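Local coordinates for protein putative RnfG subunit of electron transport complex (Thermotoga maritima, PDB 3DCZ) that probably serves as an FMN-binding subunit of a membrane-bound Rnf complex that couples electron transfer to ion translocation across the membrane, at residues Ala23-Pro35 and Phe111-Gln123. Residues are numbered along the deposited sequence; the frame is centred on the assembly and turned at random. Where two conformers were deposited one is given.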
# COMPACT_ATOMS: atom_id res chain seq x y z
N ALA A 23 14.31 7.84 -3.15
CA ALA A 23 13.06 7.24 -3.67
C ALA A 23 12.26 6.53 -2.59
O ALA A 23 11.04 6.70 -2.46
CB ALA A 23 13.35 6.27 -4.80
N LYS A 24 12.93 5.70 -1.80
CA LYS A 24 12.23 4.95 -0.75
C LYS A 24 11.61 5.89 0.29
O LYS A 24 10.42 5.79 0.63
CB LYS A 24 13.17 3.96 -0.08
CG LYS A 24 12.48 3.10 0.95
CD LYS A 24 13.39 2.03 1.53
CE LYS A 24 12.69 1.31 2.67
NZ LYS A 24 13.56 0.21 3.21
N LEU A 25 12.43 6.81 0.81
CA LEU A 25 11.95 7.76 1.80
C LEU A 25 10.82 8.62 1.24
O LEU A 25 9.82 8.88 1.92
CB LEU A 25 13.11 8.63 2.33
CG LEU A 25 12.76 9.58 3.45
CD1 LEU A 25 12.20 8.83 4.67
CD2 LEU A 25 14.03 10.38 3.86
N SER A 26 10.95 9.03 -0.01
CA SER A 26 9.90 9.81 -0.67
C SER A 26 8.58 9.02 -0.73
O SER A 26 7.50 9.55 -0.46
CB SER A 26 10.36 10.18 -2.08
OG SER A 26 9.30 10.75 -2.83
N ALA A 27 8.68 7.74 -1.08
CA ALA A 27 7.51 6.86 -1.13
C ALA A 27 6.85 6.68 0.22
O ALA A 27 5.62 6.67 0.33
CB ALA A 27 7.86 5.47 -1.75
N ILE A 28 7.66 6.49 1.27
CA ILE A 28 7.10 6.29 2.59
C ILE A 28 6.39 7.57 3.04
O ILE A 28 5.29 7.51 3.60
CB ILE A 28 8.20 5.89 3.57
CG1 ILE A 28 8.74 4.53 3.17
CG2 ILE A 28 7.69 5.91 5.05
CD1 ILE A 28 10.00 4.07 3.98
N LYS A 29 6.99 8.71 2.78
CA LYS A 29 6.35 10.00 3.08
C LYS A 29 5.03 10.13 2.32
O LYS A 29 4.00 10.50 2.90
CB LYS A 29 7.28 11.17 2.70
CG LYS A 29 8.46 11.36 3.62
CD LYS A 29 9.41 12.44 3.10
CE LYS A 29 10.52 12.70 4.06
NZ LYS A 29 11.29 13.87 3.58
N PHE A 30 5.05 9.78 1.03
CA PHE A 30 3.83 9.91 0.22
C PHE A 30 2.67 9.09 0.78
O PHE A 30 1.54 9.60 0.91
CB PHE A 30 4.07 9.48 -1.22
CG PHE A 30 2.82 9.55 -2.04
CD1 PHE A 30 2.40 10.74 -2.59
CD2 PHE A 30 2.04 8.42 -2.25
CE1 PHE A 30 1.26 10.81 -3.30
CE2 PHE A 30 0.86 8.48 -2.92
CZ PHE A 30 0.48 9.69 -3.50
N VAL A 31 2.95 7.83 1.16
CA VAL A 31 1.87 6.94 1.59
C VAL A 31 1.34 7.28 2.98
O VAL A 31 0.29 6.76 3.42
CB VAL A 31 2.26 5.43 1.47
CG1 VAL A 31 2.55 5.08 -0.04
CG2 VAL A 31 3.42 5.09 2.35
N LEU A 32 2.07 8.17 3.66
CA LEU A 32 1.66 8.71 4.95
C LEU A 32 0.96 10.06 4.83
O LEU A 32 0.67 10.69 5.84
CB LEU A 32 2.82 8.74 5.93
CG LEU A 32 3.22 7.38 6.53
CD1 LEU A 32 4.62 7.48 7.16
CD2 LEU A 32 2.20 6.90 7.57
N LYS A 33 0.62 10.44 3.60
CA LYS A 33 -0.31 11.56 3.40
C LYS A 33 -1.72 11.01 3.25
O LYS A 33 -1.96 9.95 2.60
CB LYS A 33 0.09 12.39 2.16
CG LYS A 33 1.48 13.04 2.27
CD LYS A 33 1.74 13.98 1.10
CE LYS A 33 3.07 14.68 1.23
NZ LYS A 33 3.38 15.48 0.01
N ASP A 34 -2.68 11.72 3.83
CA ASP A 34 -4.07 11.35 3.72
C ASP A 34 -4.54 11.54 2.28
O ASP A 34 -4.35 12.63 1.71
CB ASP A 34 -4.85 12.23 4.68
CG ASP A 34 -6.30 11.88 4.78
OD1 ASP A 34 -7.00 11.76 3.77
OD2 ASP A 34 -6.79 11.82 5.92
N PRO A 35 -5.10 10.49 1.67
CA PRO A 35 -5.44 10.59 0.25
C PRO A 35 -6.67 11.48 -0.02
O PRO A 35 -6.93 11.86 -1.17
CB PRO A 35 -5.72 9.15 -0.16
CG PRO A 35 -6.24 8.54 1.07
CD PRO A 35 -5.45 9.15 2.19
N PHE A 111 -7.93 -3.57 8.75
CA PHE A 111 -7.07 -2.52 8.32
C PHE A 111 -7.76 -1.86 7.15
O PHE A 111 -8.56 -2.48 6.46
CB PHE A 111 -5.73 -3.08 7.80
CG PHE A 111 -4.83 -3.63 8.87
CD1 PHE A 111 -3.92 -2.80 9.49
CD2 PHE A 111 -4.87 -4.98 9.25
CE1 PHE A 111 -3.10 -3.28 10.47
CE2 PHE A 111 -4.05 -5.45 10.21
CZ PHE A 111 -3.16 -4.61 10.82
N MSE A 112 -7.40 -0.60 6.94
CA MSE A 112 -7.75 0.06 5.69
C MSE A 112 -6.46 0.36 4.94
O MSE A 112 -5.40 0.50 5.53
CB MSE A 112 -8.57 1.34 5.93
CG MSE A 112 -7.78 2.49 6.42
SE MSE A 112 -8.86 4.03 6.69
CE MSE A 112 -9.96 3.40 8.10
N LEU A 113 -6.55 0.33 3.61
CA LEU A 113 -5.44 0.71 2.74
C LEU A 113 -5.48 2.22 2.52
O LEU A 113 -6.43 2.75 1.91
CB LEU A 113 -5.52 0.00 1.38
CG LEU A 113 -4.47 0.41 0.36
CD1 LEU A 113 -3.02 0.20 0.90
CD2 LEU A 113 -4.63 -0.37 -0.96
N ASN A 114 -4.49 2.94 3.06
CA ASN A 114 -4.47 4.40 2.95
C ASN A 114 -3.94 4.88 1.63
O ASN A 114 -4.49 5.79 1.04
CB ASN A 114 -3.62 4.99 4.08
CG ASN A 114 -3.64 6.52 4.11
OD1 ASN A 114 -4.67 7.12 4.47
ND2 ASN A 114 -2.48 7.18 3.78
N SER A 115 -2.79 4.33 1.21
CA SER A 115 -2.09 4.85 0.05
C SER A 115 -1.05 3.89 -0.44
O SER A 115 -0.64 2.99 0.25
CB SER A 115 -1.47 6.21 0.36
OG SER A 115 -0.82 6.82 -0.72
N VAL A 116 -0.65 4.10 -1.68
CA VAL A 116 0.26 3.21 -2.39
C VAL A 116 1.18 4.05 -3.25
O VAL A 116 0.73 5.06 -3.83
CB VAL A 116 -0.55 2.28 -3.36
CG1 VAL A 116 0.37 1.36 -4.12
CG2 VAL A 116 -1.63 1.52 -2.61
N ARG A 117 2.43 3.63 -3.38
CA ARG A 117 3.37 4.24 -4.33
C ARG A 117 4.21 3.13 -4.93
O ARG A 117 4.89 2.43 -4.20
CB ARG A 117 4.28 5.25 -3.63
CG ARG A 117 5.40 5.81 -4.51
CD ARG A 117 4.90 6.90 -5.42
NE ARG A 117 5.26 8.23 -4.91
CZ ARG A 117 4.57 9.35 -5.11
NH1 ARG A 117 3.42 9.35 -5.79
NH2 ARG A 117 5.02 10.49 -4.59
N VAL A 118 4.17 3.01 -6.25
CA VAL A 118 4.95 2.01 -6.95
C VAL A 118 6.24 2.69 -7.33
O VAL A 118 6.22 3.76 -7.97
CB VAL A 118 4.16 1.51 -8.22
CG1 VAL A 118 4.94 0.42 -8.90
CG2 VAL A 118 2.78 0.99 -7.82
N ILE A 119 7.38 2.10 -6.94
CA ILE A 119 8.70 2.65 -7.30
C ILE A 119 9.30 1.77 -8.39
O ILE A 119 9.48 0.58 -8.23
CB ILE A 119 9.70 2.68 -6.12
CG1 ILE A 119 9.15 3.43 -4.91
CG2 ILE A 119 10.96 3.40 -6.55
CD1 ILE A 119 9.93 3.13 -3.66
N ASP A 120 9.57 2.38 -9.53
CA ASP A 120 10.20 1.65 -10.62
C ASP A 120 11.63 2.09 -10.71
O ASP A 120 11.91 3.20 -11.16
CB ASP A 120 9.46 1.93 -11.92
CG ASP A 120 10.10 1.25 -13.10
OD1 ASP A 120 11.20 0.65 -12.95
OD2 ASP A 120 9.49 1.31 -14.19
N TYR A 121 12.52 1.23 -10.24
CA TYR A 121 13.94 1.57 -10.18
C TYR A 121 14.62 1.37 -11.54
O TYR A 121 15.72 1.90 -11.77
CB TYR A 121 14.63 0.72 -9.11
CG TYR A 121 14.37 1.21 -7.69
CD1 TYR A 121 15.04 2.31 -7.21
CD2 TYR A 121 13.48 0.55 -6.86
CE1 TYR A 121 14.85 2.77 -5.92
CE2 TYR A 121 13.27 1.00 -5.54
CZ TYR A 121 13.97 2.12 -5.08
OH TYR A 121 13.81 2.60 -3.79
N SER A 122 13.97 0.61 -12.43
CA SER A 122 14.44 0.40 -13.81
C SER A 122 14.25 1.65 -14.66
O SER A 122 15.06 1.95 -15.53
CB SER A 122 13.69 -0.78 -14.45
N GLN A 123 13.16 2.38 -14.41
CA GLN A 123 12.84 3.62 -15.13
C GLN A 123 13.33 4.83 -14.34
O GLN A 123 14.19 4.70 -13.47
CB GLN A 123 11.33 3.72 -15.36
O HOH W 1 15.62 4.28 -2.61
O HOH W 2 7.54 9.29 -4.20
O HOH W 3 -1.08 9.52 -0.03
O HOH W 4 -6.24 8.64 6.36
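Asn114 reaches across to the C-terminal end of helix 23-31 and the chain just beyond it, gripping two backbone carbonyls with one amide nitrogen: ND2 donates to Val31 O at 2.8 Å and to Lys33 O at 3.1 Å, both bonds bent and meeting the oxygens from above their carbonyl planes. A water bound to Phe30 O, Lys33 O and Ser115 OG ties this region to the strand. Pro35 packs by van der Waals contact on Asn114, CD 3.2 Å from OD1 and CG against the backbone O. Arg117, in one of its two modelled conformers, makes a cation-pi stack: its chain folds back (chi2 79°) to lay the guanidinium over one face of Phe30, CZ 3.8 Å from the ring centroid and the planes 22° apart, while NE donates to a water shared with Ser26 OG. Apolar contacts follow along the helix. Ala27 CB lies 3.7 Å from both Arg117 CG and Ile119 CD1, Val31 CG1 packs on the strand backbone at Val116 and Arg117, and Tyr121 CE1 lies 4.0 Å from Ala23 CB, its OH sharing a water with Lys24 N. Helix 23-31 runs nearly antiparallel to strand 111-120 (157°), packed on an outermost strand of the five-stranded antiparallel sheet, whose other face meets helix 188-206 through Val116; Asn114 and Ser115, both opposite Cys103, form a classic beta bulge where this strand, within the FMN-binding family region, pairs with strand 98-107.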